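Local structure of colicin-B (Escherichia coli, 1RH1) at residues E327-V332 with E350-I355; D334-Y339 with T480-V485; D342-L347 with D503-K508. The protein forms channels in the cytoplasmic membrane of E. coli and closely related bacteria, depolarising it and dissipating cellular energy. All blocks are in the same frame, centred on the assembly; numbering follows the deposited sequence.

Contact 1: residues E327-V332 with E350-I355; sequences EVIISV and EIAENI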
ATOM      1  N   GLU A 327      -1.798   3.775  27.584  1.00 11.56           N
ATOM      2  CA  GLU A 327      -1.098   3.194  28.711  1.00 11.92           C
ATOM      3  C   GLU A 327      -1.018   4.181  29.861  1.00 10.36           C
ATOM      4  O   GLU A 327      -1.304   3.805  30.995  1.00 17.42           O
ATOM      5  CB  GLU A 327       0.243   2.790  28.170  1.00 13.93           C
ATOM      6  CG  GLU A 327       1.259   2.048  29.010  1.00 29.86           C
ATOM      7  CD  GLU A 327       2.592   1.922  28.254  1.00 36.49           C
ATOM      8  OE1 GLU A 327       3.569   2.582  28.639  1.00 38.22           O
ATOM      9  OE2 GLU A 327       2.652   1.178  27.266  1.00 39.43           O
ATOM     10  N   VAL A 328      -0.714   5.455  29.602  1.00  6.37           N
ATOM     11  CA  VAL A 328      -0.632   6.476  30.644  1.00  5.32           C
ATOM     12  C   VAL A 328      -1.999   6.769  31.240  1.00  4.84           C
ATOM     13  O   VAL A 328      -2.142   6.952  32.444  1.00  4.86           O
ATOM     14  CB  VAL A 328      -0.025   7.753  30.048  1.00  4.29           C
ATOM     15  CG1 VAL A 328      -0.023   8.873  31.060  1.00  3.67           C
ATOM     16  CG2 VAL A 328       1.402   7.468  29.621  1.00  2.00           C
ATOM     17  N   ILE A 329      -3.029   6.813  30.399  1.00  5.19           N
ATOM     18  CA  ILE A 329      -4.393   7.030  30.862  1.00  4.46           C
ATOM     19  C   ILE A 329      -4.820   5.847  31.710  1.00  4.00           C
ATOM     20  O   ILE A 329      -5.638   6.016  32.603  1.00  4.96           O
ATOM     21  CB  ILE A 329      -5.333   7.208  29.634  1.00  3.21           C
ATOM     22  CG1 ILE A 329      -4.941   8.467  28.906  1.00  2.00           C
ATOM     23  CG2 ILE A 329      -6.790   7.300  30.040  1.00  4.42           C
ATOM     24  CD1 ILE A 329      -4.814   9.733  29.769  1.00  2.00           C
ATOM     25  N   ILE A 330      -4.282   4.645  31.482  1.00  3.17           N
ATOM     26  CA  ILE A 330      -4.656   3.524  32.312  1.00  2.00           C
ATOM     27  C   ILE A 330      -3.925   3.502  33.615  1.00  2.26           C
ATOM     28  O   ILE A 330      -4.528   3.094  34.611  1.00  2.20           O
ATOM     29  CB  ILE A 330      -4.429   2.244  31.549  1.00  5.32           C
ATOM     30  CG1 ILE A 330      -5.655   2.155  30.651  1.00  4.37           C
ATOM     31  CG2 ILE A 330      -4.273   0.982  32.427  1.00  6.65           C
ATOM     32  CD1 ILE A 330      -5.508   1.074  29.571  1.00  9.44           C
ATOM     33  N   SER A 331      -2.660   3.940  33.599  1.00  2.00           N
ATOM     34  CA  SER A 331      -1.904   4.067  34.827  1.00  2.00           C
ATOM     35  C   SER A 331      -2.619   5.080  35.728  1.00  2.00           C
ATOM     36  O   SER A 331      -2.856   4.757  36.880  1.00  4.66           O
ATOM     37  CB  SER A 331      -0.493   4.518  34.489  1.00  4.36           C
ATOM     38  OG  SER A 331      -0.260   5.918  34.702  1.00 10.15           O
ATOM     39  N   VAL A 332      -3.032   6.263  35.231  1.00  3.52           N
ATOM     40  CA  VAL A 332      -3.778   7.283  35.968  1.00  4.58           C
ATOM     41  C   VAL A 332      -4.997   6.643  36.603  1.00  5.56           C
ATOM     42  O   VAL A 332      -5.315   6.834  37.768  1.00  5.13           O
ATOM     43  CB  VAL A 332      -4.182   8.417  34.973  1.00  5.10           C
ATOM     44  CG1 VAL A 332      -5.333   9.296  35.476  1.00  2.00           C
ATOM     45  CG2 VAL A 332      -2.946   9.274  34.758  1.00  3.83           C
ATOM     46  N   GLU A 350     -12.220   2.854  29.377  1.00  9.24           N
ATOM     47  CA  GLU A 350     -12.970   3.527  28.313  1.00  8.69           C
ATOM     48  C   GLU A 350     -12.255   4.715  27.669  1.00 10.33           C
ATOM     49  O   GLU A 350     -12.196   4.762  26.442  1.00  9.00           O
ATOM     50  CB  GLU A 350     -14.305   4.052  28.821  1.00 11.48           C
ATOM     51  CG  GLU A 350     -15.404   3.050  29.075  1.00 21.28           C
ATOM     52  CD  GLU A 350     -16.087   2.575  27.802  1.00 25.98           C
ATOM     53  OE1 GLU A 350     -15.737   1.504  27.291  1.00 31.23           O
ATOM     54  OE2 GLU A 350     -16.975   3.286  27.323  1.00 31.85           O
ATOM     55  N   ILE A 351     -11.680   5.679  28.410  1.00  7.33           N
ATOM     56  CA  ILE A 351     -11.013   6.800  27.771  1.00  7.18           C
ATOM     57  C   ILE A 351      -9.801   6.282  27.029  1.00  7.86           C
ATOM     58  O   ILE A 351      -9.639   6.596  25.852  1.00  8.36           O
ATOM     59  CB  ILE A 351     -10.603   7.856  28.804  1.00  2.45           C
ATOM     60  CG1 ILE A 351     -11.853   8.447  29.427  1.00  2.00           C
ATOM     61  CG2 ILE A 351      -9.825   8.962  28.141  1.00  2.00           C
ATOM     62  CD1 ILE A 351     -11.678   9.728  30.270  1.00  2.00           C
ATOM     63  N   ALA A 352      -8.998   5.422  27.649  1.00  6.26           N
ATOM     64  CA  ALA A 352      -7.881   4.832  26.951  1.00  6.42           C
ATOM     65  C   ALA A 352      -8.320   4.006  25.752  1.00 10.21           C
ATOM     66  O   ALA A 352      -7.649   4.073  24.733  1.00  9.39           O
ATOM     67  CB  ALA A 352      -7.123   3.950  27.876  1.00  7.26           C
ATOM     68  N   GLU A 353      -9.440   3.262  25.801  1.00 18.52           N
ATOM     69  CA  GLU A 353      -9.949   2.485  24.659  1.00 22.10           C
ATOM     70  C   GLU A 353     -10.262   3.445  23.518  1.00 24.03           C
ATOM     71  O   GLU A 353      -9.782   3.287  22.394  1.00 26.44           O
ATOM     72  CB  GLU A 353     -11.231   1.720  25.021  1.00 26.13           C
ATOM     73  CG  GLU A 353     -11.017   0.410  25.810  1.00 37.91           C
ATOM     74  CD  GLU A 353     -12.232  -0.225  26.532  1.00 44.82           C
ATOM     75  OE1 GLU A 353     -13.374  -0.119  26.052  1.00 46.13           O
ATOM     76  OE2 GLU A 353     -12.023  -0.842  27.593  1.00 47.65           O
ATOM     77  N   ASN A 354     -11.005   4.508  23.834  1.00 22.93           N
ATOM     78  CA  ASN A 354     -11.334   5.535  22.872  1.00 22.36           C
ATOM     79  C   ASN A 354     -10.154   6.259  22.246  1.00 20.88           C
ATOM     80  O   ASN A 354     -10.204   6.643  21.075  1.00 21.54           O
ATOM     81  CB  ASN A 354     -12.227   6.537  23.539  1.00 22.29           C
ATOM     82  CG  ASN A 354     -13.675   6.169  23.343  1.00 25.63           C
ATOM     83  OD1 ASN A 354     -14.171   5.169  23.862  1.00 27.35           O
ATOM     84  ND2 ASN A 354     -14.357   6.999  22.553  1.00 28.73           N
ATOM     85  N   ILE A 355      -9.088   6.462  23.021  1.00 17.77           N
ATOM     86  CA  ILE A 355      -7.926   7.143  22.491  1.00 14.45           C
ATOM     87  C   ILE A 355      -7.179   6.146  21.617  1.00 14.95           C
ATOM     88  O   ILE A 355      -6.776   6.487  20.496  1.00 15.60           O
ATOM     89  CB  ILE A 355      -7.014   7.658  23.644  1.00 12.33           C
ATOM     90  CG1 ILE A 355      -7.728   8.687  24.486  1.00  8.95           C
ATOM     91  CG2 ILE A 355      -5.792   8.330  23.059  1.00 12.00           C
ATOM     92  CD1 ILE A 355      -6.919   9.226  25.678  1.00  9.39           C
TER

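Contact 2: residues D334-Y339 with T480-V485; sequences DKVGEY and TVVGFV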
ATOM      1  N   ASP A 334      -5.343   3.443  37.288  1.00 10.63           N
ATOM      2  CA  ASP A 334      -4.874   2.600  38.361  1.00  9.49           C
ATOM      3  C   ASP A 334      -4.544   3.454  39.572  1.00 10.05           C
ATOM      4  O   ASP A 334      -5.236   3.227  40.564  1.00 13.65           O
ATOM      5  CB  ASP A 334      -3.641   1.795  37.910  1.00 10.19           C
ATOM      6  CG  ASP A 334      -3.887   0.628  36.930  1.00 14.14           C
ATOM      7  OD1 ASP A 334      -2.920   0.114  36.370  1.00 18.21           O
ATOM      8  OD2 ASP A 334      -5.021   0.196  36.715  1.00 15.94           O
ATOM      9  N   LYS A 335      -3.630   4.455  39.537  1.00  6.82           N
ATOM     10  CA  LYS A 335      -3.287   5.337  40.667  1.00  5.38           C
ATOM     11  C   LYS A 335      -4.453   6.065  41.317  1.00  4.50           C
ATOM     12  O   LYS A 335      -4.683   5.954  42.518  1.00  6.70           O
ATOM     13  CB  LYS A 335      -2.273   6.397  40.238  1.00  4.33           C
ATOM     14  CG  LYS A 335      -1.902   7.528  41.221  1.00  4.06           C
ATOM     15  CD  LYS A 335      -0.644   8.209  40.690  1.00  9.60           C
ATOM     16  CE  LYS A 335       0.070   9.169  41.646  1.00 16.58           C
ATOM     17  NZ  LYS A 335      -0.558  10.478  41.744  1.00 19.32           N
ATOM     18  N   VAL A 336      -5.229   6.831  40.567  1.00  7.41           N
ATOM     19  CA  VAL A 336      -6.386   7.496  41.143  1.00  6.82           C
ATOM     20  C   VAL A 336      -7.378   6.425  41.582  1.00  4.65           C
ATOM     21  O   VAL A 336      -7.984   6.540  42.630  1.00  3.40           O
ATOM     22  CB  VAL A 336      -6.951   8.456  40.064  1.00  4.24           C
ATOM     23  CG1 VAL A 336      -8.174   9.164  40.558  1.00  2.00           C
ATOM     24  CG2 VAL A 336      -5.928   9.530  39.753  1.00  2.00           C
ATOM     25  N   GLY A 337      -7.462   5.320  40.851  1.00  8.61           N
ATOM     26  CA  GLY A 337      -8.355   4.216  41.142  1.00 12.13           C
ATOM     27  C   GLY A 337      -8.245   3.664  42.554  1.00 17.97           C
ATOM     28  O   GLY A 337      -9.275   3.714  43.237  1.00 22.14           O
ATOM     29  N   GLU A 338      -7.081   3.184  43.061  1.00 16.98           N
ATOM     30  CA  GLU A 338      -7.018   2.649  44.422  1.00 17.64           C
ATOM     31  C   GLU A 338      -7.191   3.754  45.506  1.00 17.30           C
ATOM     32  O   GLU A 338      -6.718   3.668  46.642  1.00 24.55           O
ATOM     33  CB  GLU A 338      -5.660   1.818  44.617  1.00 14.20           C
ATOM     34  CG  GLU A 338      -5.461   0.355  44.004  1.00 10.94           C
ATOM     35  CD  GLU A 338      -5.840  -1.017  44.685  1.00  8.47           C
ATOM     36  OE1 GLU A 338      -5.036  -1.954  44.666  1.00  2.00           O
ATOM     37  OE2 GLU A 338      -6.958  -1.226  45.154  1.00  2.00           O
ATOM     38  N   TYR A 339      -7.967   4.812  45.212  1.00 15.37           N
ATOM     39  CA  TYR A 339      -8.389   5.866  46.134  1.00 16.88           C
ATOM     40  C   TYR A 339      -9.824   6.302  45.794  1.00 10.49           C
ATOM     41  O   TYR A 339     -10.637   6.463  46.699  1.00 10.69           O
ATOM     42  CB  TYR A 339      -7.453   7.120  46.066  1.00 15.54           C
ATOM     43  CG  TYR A 339      -7.974   8.229  46.972  1.00 16.48           C
ATOM     44  CD1 TYR A 339      -8.127   7.991  48.348  1.00 20.62           C
ATOM     45  CD2 TYR A 339      -8.404   9.438  46.425  1.00 17.60           C
ATOM     46  CE1 TYR A 339      -8.719   8.947  49.175  1.00 20.25           C
ATOM     47  CE2 TYR A 339      -9.000  10.400  47.251  1.00 21.36           C
ATOM     48  CZ  TYR A 339      -9.158  10.144  48.615  1.00 19.11           C
ATOM     49  OH  TYR A 339      -9.790  11.069  49.420  1.00 20.41           O
ATOM     50  N   THR A 480      -5.987  13.340  48.533  1.00  5.00           N
ATOM     51  CA  THR A 480      -7.181  14.156  48.343  1.00  2.64           C
ATOM     52  C   THR A 480      -7.070  14.852  47.017  1.00  4.40           C
ATOM     53  O   THR A 480      -7.971  14.786  46.186  1.00  8.21           O
ATOM     54  CB  THR A 480      -7.333  15.229  49.398  1.00  3.75           C
ATOM     55  OG1 THR A 480      -6.883  14.683  50.619  1.00  9.65           O
ATOM     56  CG2 THR A 480      -8.776  15.655  49.565  1.00  6.64           C
ATOM     57  N   VAL A 481      -5.875  15.429  46.868  1.00  6.78           N
ATOM     58  CA  VAL A 481      -5.428  16.155  45.701  1.00  5.34           C
ATOM     59  C   VAL A 481      -5.346  15.216  44.513  1.00  4.96           C
ATOM     60  O   VAL A 481      -6.005  15.514  43.526  1.00  8.31           O
ATOM     61  CB  VAL A 481      -4.075  16.780  46.024  1.00  2.00           C
ATOM     62  CG1 VAL A 481      -3.588  17.637  44.885  1.00  2.00           C
ATOM     63  CG2 VAL A 481      -4.239  17.674  47.235  1.00  3.39           C
ATOM     64  N   VAL A 482      -4.618  14.091  44.535  1.00  4.65           N
ATOM     65  CA  VAL A 482      -4.567  13.155  43.407  1.00  6.12           C
ATOM     66  C   VAL A 482      -5.964  12.757  42.924  1.00  5.62           C
ATOM     67  O   VAL A 482      -6.178  12.569  41.726  1.00  9.12           O
ATOM     68  CB  VAL A 482      -3.759  11.904  43.830  1.00  4.58           C
ATOM     69  CG1 VAL A 482      -3.774  10.763  42.813  1.00  2.00           C
ATOM     70  CG2 VAL A 482      -2.333  12.386  43.977  1.00  5.19           C
ATOM     71  N   GLY A 483      -6.934  12.673  43.838  1.00  3.81           N
ATOM     72  CA  GLY A 483      -8.299  12.421  43.435  1.00  6.13           C
ATOM     73  C   GLY A 483      -8.899  13.592  42.640  1.00  6.78           C
ATOM     74  O   GLY A 483      -9.512  13.388  41.591  1.00 12.07           O
ATOM     75  N   PHE A 484      -8.734  14.836  43.118  1.00  4.66           N
ATOM     76  CA  PHE A 484      -9.278  16.015  42.456  1.00  7.03           C
ATOM     77  C   PHE A 484      -8.703  16.142  41.051  1.00  6.23           C
ATOM     78  O   PHE A 484      -9.455  16.316  40.086  1.00  6.86           O
ATOM     79  CB  PHE A 484      -8.945  17.281  43.252  1.00  2.00           C
ATOM     80  CG  PHE A 484      -9.662  18.515  42.726  1.00  2.00           C
ATOM     81  CD1 PHE A 484      -9.021  19.382  41.837  1.00  5.60           C
ATOM     82  CD2 PHE A 484     -10.979  18.768  43.106  1.00  2.00           C
ATOM     83  CE1 PHE A 484      -9.699  20.492  41.321  1.00  5.04           C
ATOM     84  CE2 PHE A 484     -11.644  19.880  42.585  1.00  3.61           C
ATOM     85  CZ  PHE A 484     -11.017  20.741  41.691  1.00  3.00           C
ATOM     86  N   VAL A 485      -7.380  16.024  40.932  1.00  2.00           N
ATOM     87  CA  VAL A 485      -6.760  16.107  39.638  1.00  2.00           C
ATOM     88  C   VAL A 485      -7.129  14.880  38.839  1.00  5.59           C
ATOM     89  O   VAL A 485      -7.246  15.000  37.623  1.00 13.35           O
ATOM     90  CB  VAL A 485      -5.247  16.233  39.806  1.00  2.00           C
ATOM     91  CG1 VAL A 485      -4.509  16.182  38.485  1.00  2.00           C
ATOM     92  CG2 VAL A 485      -4.966  17.602  40.397  1.00  2.00           C
TER

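Contact 3: residues D342-L347 with D503-K508; sequences DKYKAL and DELNHK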
ATOM      1  N   ASP A 342     -13.176   1.754  41.832  1.00 21.49           N
ATOM      2  CA  ASP A 342     -13.041   0.909  40.654  1.00 27.07           C
ATOM      3  C   ASP A 342     -13.974   1.268  39.500  1.00 26.07           C
ATOM      4  O   ASP A 342     -13.758   0.849  38.356  1.00 23.91           O
ATOM      5  CB  ASP A 342     -13.225  -0.556  41.115  1.00 31.49           C
ATOM      6  CG  ASP A 342     -12.101  -0.992  42.074  1.00 39.86           C
ATOM      7  OD1 ASP A 342     -10.977  -1.246  41.608  1.00 42.09           O
ATOM      8  OD2 ASP A 342     -12.345  -1.053  43.289  1.00 42.80           O
ATOM      9  N   LYS A 343     -14.997   2.078  39.822  1.00 22.78           N
ATOM     10  CA  LYS A 343     -15.890   2.677  38.841  1.00 22.32           C
ATOM     11  C   LYS A 343     -15.116   3.789  38.098  1.00 21.90           C
ATOM     12  O   LYS A 343     -15.351   4.087  36.914  1.00 20.42           O
ATOM     13  CB  LYS A 343     -17.097   3.212  39.594  1.00 21.04           C
ATOM     14  CG  LYS A 343     -18.421   2.859  38.918  1.00 22.77           C
ATOM     15  CD  LYS A 343     -19.603   2.678  39.887  1.00 24.84           C
ATOM     16  CE  LYS A 343     -20.095   3.946  40.606  1.00 30.01           C
ATOM     17  NZ  LYS A 343     -19.165   4.522  41.573  1.00 30.32           N
ATOM     18  N   TYR A 344     -14.135   4.371  38.819  1.00 20.39           N
ATOM     19  CA  TYR A 344     -13.199   5.312  38.249  1.00 16.24           C
ATOM     20  C   TYR A 344     -12.278   4.497  37.358  1.00 18.31           C
ATOM     21  O   TYR A 344     -12.169   4.880  36.202  1.00 21.48           O
ATOM     22  CB  TYR A 344     -12.366   6.017  39.313  1.00 14.14           C
ATOM     23  CG  TYR A 344     -11.413   7.008  38.662  1.00 13.40           C
ATOM     24  CD1 TYR A 344     -11.899   8.245  38.246  1.00 11.71           C
ATOM     25  CD2 TYR A 344     -10.078   6.661  38.420  1.00 14.68           C
ATOM     26  CE1 TYR A 344     -11.058   9.136  37.577  1.00 11.66           C
ATOM     27  CE2 TYR A 344      -9.240   7.546  37.746  1.00 12.80           C
ATOM     28  CZ  TYR A 344      -9.743   8.776  37.331  1.00 10.69           C
ATOM     29  OH  TYR A 344      -8.931   9.653  36.656  1.00 11.99           O
ATOM     30  N   LYS A 345     -11.618   3.411  37.792  1.00 15.62           N
ATOM     31  CA  LYS A 345     -10.769   2.584  36.927  1.00 16.06           C
ATOM     32  C   LYS A 345     -11.355   2.179  35.563  1.00 17.81           C
ATOM     33  O   LYS A 345     -10.675   2.169  34.530  1.00 15.10           O
ATOM     34  CB  LYS A 345     -10.385   1.274  37.614  1.00 18.72           C
ATOM     35  CG  LYS A 345      -9.410   1.345  38.756  1.00 21.86           C
ATOM     36  CD  LYS A 345      -8.859  -0.051  38.972  1.00 22.61           C
ATOM     37  CE  LYS A 345      -7.737  -0.022  40.015  1.00 28.43           C
ATOM     38  NZ  LYS A 345      -8.233   0.323  41.339  1.00 29.47           N
ATOM     39  N   ALA A 346     -12.652   1.841  35.588  1.00 17.31           N
ATOM     40  CA  ALA A 346     -13.411   1.395  34.426  1.00 14.82           C
ATOM     41  C   ALA A 346     -13.612   2.443  33.358  1.00 14.34           C
ATOM     42  O   ALA A 346     -13.619   2.134  32.160  1.00 13.88           O
ATOM     43  CB  ALA A 346     -14.774   0.929  34.856  1.00 18.26           C
ATOM     44  N   LEU A 347     -13.824   3.683  33.848  1.00 14.75           N
ATOM     45  CA  LEU A 347     -13.893   4.861  32.990  1.00 11.47           C
ATOM     46  C   LEU A 347     -12.530   5.028  32.325  1.00  9.87           C
ATOM     47  O   LEU A 347     -12.499   5.054  31.106  1.00 11.31           O
ATOM     48  CB  LEU A 347     -14.232   6.094  33.815  1.00  3.52           C
ATOM     49  CG  LEU A 347     -14.215   7.449  33.135  1.00  2.00           C
ATOM     50  CD1 LEU A 347     -15.356   7.616  32.161  1.00  4.68           C
ATOM     51  CD2 LEU A 347     -14.357   8.483  34.204  1.00  2.86           C
ATOM     52  N   ASP A 503     -20.435  12.704  32.047  1.00 15.17           N
ATOM     53  CA  ASP A 503     -21.605  12.339  32.827  1.00 16.32           C
ATOM     54  C   ASP A 503     -21.264  11.224  33.811  1.00 17.24           C
ATOM     55  O   ASP A 503     -21.740  11.324  34.937  1.00 18.83           O
ATOM     56  CB  ASP A 503     -22.728  11.910  31.901  1.00 19.92           C
ATOM     57  CG  ASP A 503     -23.501  13.081  31.286  1.00 27.25           C
ATOM     58  OD1 ASP A 503     -23.268  14.239  31.652  1.00 30.01           O
ATOM     59  OD2 ASP A 503     -24.364  12.835  30.434  1.00 32.62           O
ATOM     60  N   GLU A 504     -20.421  10.208  33.497  1.00 19.75           N
ATOM     61  CA  GLU A 504     -20.030   9.133  34.424  1.00 17.20           C
ATOM     62  C   GLU A 504     -19.368   9.652  35.682  1.00 14.99           C
ATOM     63  O   GLU A 504     -19.591   9.139  36.763  1.00 16.50           O
ATOM     64  CB  GLU A 504     -19.030   8.156  33.813  1.00 19.67           C
ATOM     65  CG  GLU A 504     -19.560   6.848  33.216  1.00 28.13           C
ATOM     66  CD  GLU A 504     -20.120   6.849  31.782  1.00 31.95           C
ATOM     67  OE1 GLU A 504     -21.314   7.143  31.610  1.00 32.31           O
ATOM     68  OE2 GLU A 504     -19.369   6.521  30.849  1.00 30.41           O
ATOM     69  N   LEU A 505     -18.544  10.683  35.529  1.00 14.75           N
ATOM     70  CA  LEU A 505     -17.835  11.349  36.602  1.00 13.86           C
ATOM     71  C   LEU A 505     -18.786  11.985  37.603  1.00 17.21           C
ATOM     72  O   LEU A 505     -18.812  11.588  38.766  1.00 18.22           O
ATOM     73  CB  LEU A 505     -16.929  12.413  35.997  1.00 15.05           C
ATOM     74  CG  LEU A 505     -15.410  12.279  35.948  1.00 11.86           C
ATOM     75  CD1 LEU A 505     -14.964  10.940  36.438  1.00  8.89           C
ATOM     76  CD2 LEU A 505     -14.955  12.484  34.520  1.00 10.89           C
ATOM     77  N   ASN A 506     -19.580  12.972  37.169  1.00 17.93           N
ATOM     78  CA  ASN A 506     -20.546  13.635  38.032  1.00 19.30           C
ATOM     79  C   ASN A 506     -21.571  12.720  38.683  1.00 19.58           C
ATOM     80  O   ASN A 506     -21.716  12.712  39.902  1.00 21.40           O
ATOM     81  CB  ASN A 506     -21.313  14.705  37.254  1.00 16.45           C
ATOM     82  CG  ASN A 506     -20.643  16.064  37.179  1.00 20.70           C
ATOM     83  OD1 ASN A 506     -19.572  16.306  37.738  1.00 20.02           O
ATOM     84  ND2 ASN A 506     -21.296  16.991  36.479  1.00 20.26           N
ATOM     85  N   HIS A 507     -22.257  11.902  37.891  1.00 21.45           N
ATOM     86  CA  HIS A 507     -23.374  11.120  38.390  1.00 23.17           C
ATOM     87  C   HIS A 507     -23.001   9.844  39.136  1.00 22.37           C
ATOM     88  O   HIS A 507     -23.710   9.458  40.071  1.00 24.03           O
ATOM     89  CB  HIS A 507     -24.338  10.807  37.192  1.00 30.60           C
ATOM     90  CG  HIS A 507     -25.225  11.967  36.665  1.00 34.79           C
ATOM     91  ND1 HIS A 507     -25.772  13.004  37.321  1.00 37.70           N
ATOM     92  CD2 HIS A 507     -25.635  12.084  35.348  1.00 35.32           C
ATOM     93  CE1 HIS A 507     -26.475  13.709  36.461  1.00 35.62           C
ATOM     94  NE2 HIS A 507     -26.392  13.154  35.273  1.00 38.73           N
ATOM     95  N   LYS A 508     -21.899   9.179  38.795  1.00 20.69           N
ATOM     96  CA  LYS A 508     -21.543   7.982  39.530  1.00 18.09           C
ATOM     97  C   LYS A 508     -20.290   8.079  40.390  1.00 21.59           C
ATOM     98  O   LYS A 508     -20.142   7.286  41.326  1.00 22.98           O
ATOM     99  CB  LYS A 508     -21.350   6.831  38.583  1.00 18.43           C
ATOM    100  CG  LYS A 508     -22.584   6.473  37.784  1.00 23.54           C
ATOM    101  CD  LYS A 508     -22.318   5.199  36.959  1.00 32.55           C
ATOM    102  CE  LYS A 508     -21.081   5.247  36.030  1.00 32.56           C
ATOM    103  NZ  LYS A 508     -20.943   4.008  35.277  1.00 33.58           N
TER

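Contact 1: residues E327-V332 with E350-I355
I329 packs against I351, A352 and I355, while I330 bears on A352 from one side. The segments are the two arms of an antiparallel helical hairpin in the pore-forming domain, a compact bundle of helices: 327-332 belongs to the long helix 291-340 and 350-355 to the next helix, 342-357. Their axes approach to 8.5 Å at 176°. I329 and A352 form the closest backbone pairing.

The branches of I329 divide the work. CG2, anti to its backbone N, lies 3.8 Å from A352 N and 3.9 Å from I351 CG2. CG1, beside the backbone N, reaches the next turn of the partner helix, where it meets I355 CD1 at 3.9 Å. The I329 side chain crosses those of both I351 and I355 at about a right angle, so the contacts are made by individual branches rather than by chains running side by side.

I330 starts out less directly aimed, but its ethyl arm comes round: CG1 lies 3.6 Å from A352 CB, and CD1, extended from CA (chi2 168°), comes to 3.7 Å from that same methyl. A352 CB also touches I329 CG2. With only a methyl at A352, the CA atoms of I329 and A352 come to 5.7 Å.

I493 of helix 479-495 and S465 of helix 457-472 cover I329 and I355, and F501 packs on I351; I330 stays partly exposed. Behind the interface S331 turns its hydroxyl back on its own helix. OG donates to V328 O at 3.1 Å, with a C=O...OG angle of 126°, and it approaches from the same face of the carbonyl plane as the second donor, V332 N.

Contact 2: residues D334-Y339 with T480-V485
V482 packs against both K335 and V336, and this is the dense part of the contact. The two valines cross obliquely: V336 CG2 lies 3.6 Å from V482 O and 3.9 Å from V482 CG1. The K335 side chain crosses that of V482 at about a right angle. Its otherwise extended chain bends at the end (chi4 -79°), bringing NZ to 3.4 Å from both V482 CG1 and V482 CG2. That ammonium is not left among methyls alone, because it donates to L472 O. L472 itself also touches V336 and V482.

The helix carrying V482, 479-495, pairs with 457-472 as the hydrophobic helical hairpin of the channel-forming domain, and 480-485 lies in a predicted transmembrane span. Helix 291-340 meets it steeply, at a crossing angle of -120° with 9.3 Å between axes.

Toward T480 the packing thins. Y339, an exposed residue, brings the edge of its ring to G483, with CD2 at 4.2 Å from G483 CA; the edge meets bare backbone because G483 has no side chain. Farther out, Y339 OH lies 4.2 Å from T480 CA, beside a threonine that is itself exposed.

Contact 3: residues D342-L347 with D503-K508
E504 meets L347 through its aliphatic base, E504 CB lying 4.1 Å from L347 CD1. The two helices, 342-357 and 500-510, run nearly antiparallel with axes 10.8 Å apart, a wide spacing bridged by long side chains within the helical bundle of the pore-forming domain.

L505 follows and supplies the buried centre. Its CD1 lies 3.4 Å from L347 CD2, the two leucines crossing at about a right angle. The same L505 CD1 stands at the edge of the Y344 ring, near the ring plane and 4.5 Å from CE1. Beyond that ring the buried Y344 hydroxyl is satisfied by G486 O of helix 479-495; A490 of the same helix packs on L505. N506 serves a different neighbour, its ND2 donating to K375 O.

K508, at the end of a wider pi-type turn (505-508), closes the segment. K343 NZ donates to K508 O at 2.9 Å, with a C=O...NZ angle of 135° and NZ standing 45° out of the carbonyl plane. The K343 chain is bent at its last three torsions; the final one (chi4 -68°) sets NZ over the carbonyl, while CE rests 3.7 Å from K508 CB.

The ammoniums of K343 and K508 remain 6.6 Å apart, NZ to NZ, so any repulsion is probably mild. K343 instead spends its charge on a carbonyl in the last turn of helix 500-510, where the negative end of the helix dipole would probably help to balance it: a single polar bond between two exposed residues, beside an otherwise apolar contact.

Overall arrangement
Followed from the N terminus, the chain lays down three first segments in a row, 327-332 and 334-339 on helix 291-340, then 342-347 at the start of helix 342-357. Contact 1 closes first, after 17 intervening residues, making a local hairpin. Contact 2 closes after 140 residues and contact 3 after 155, both spanning the middle helices of the domain. Segments close in the order in which they opened, so every pair of contacts crosses and none nests. Contact 2 ties the long helix to 479-495, and contact 3 joins 342-357 to the C-terminal helix 500-510. Y344 of contact 3 packs on V332 and V336, which lie in the first segments of contacts 1 and 2.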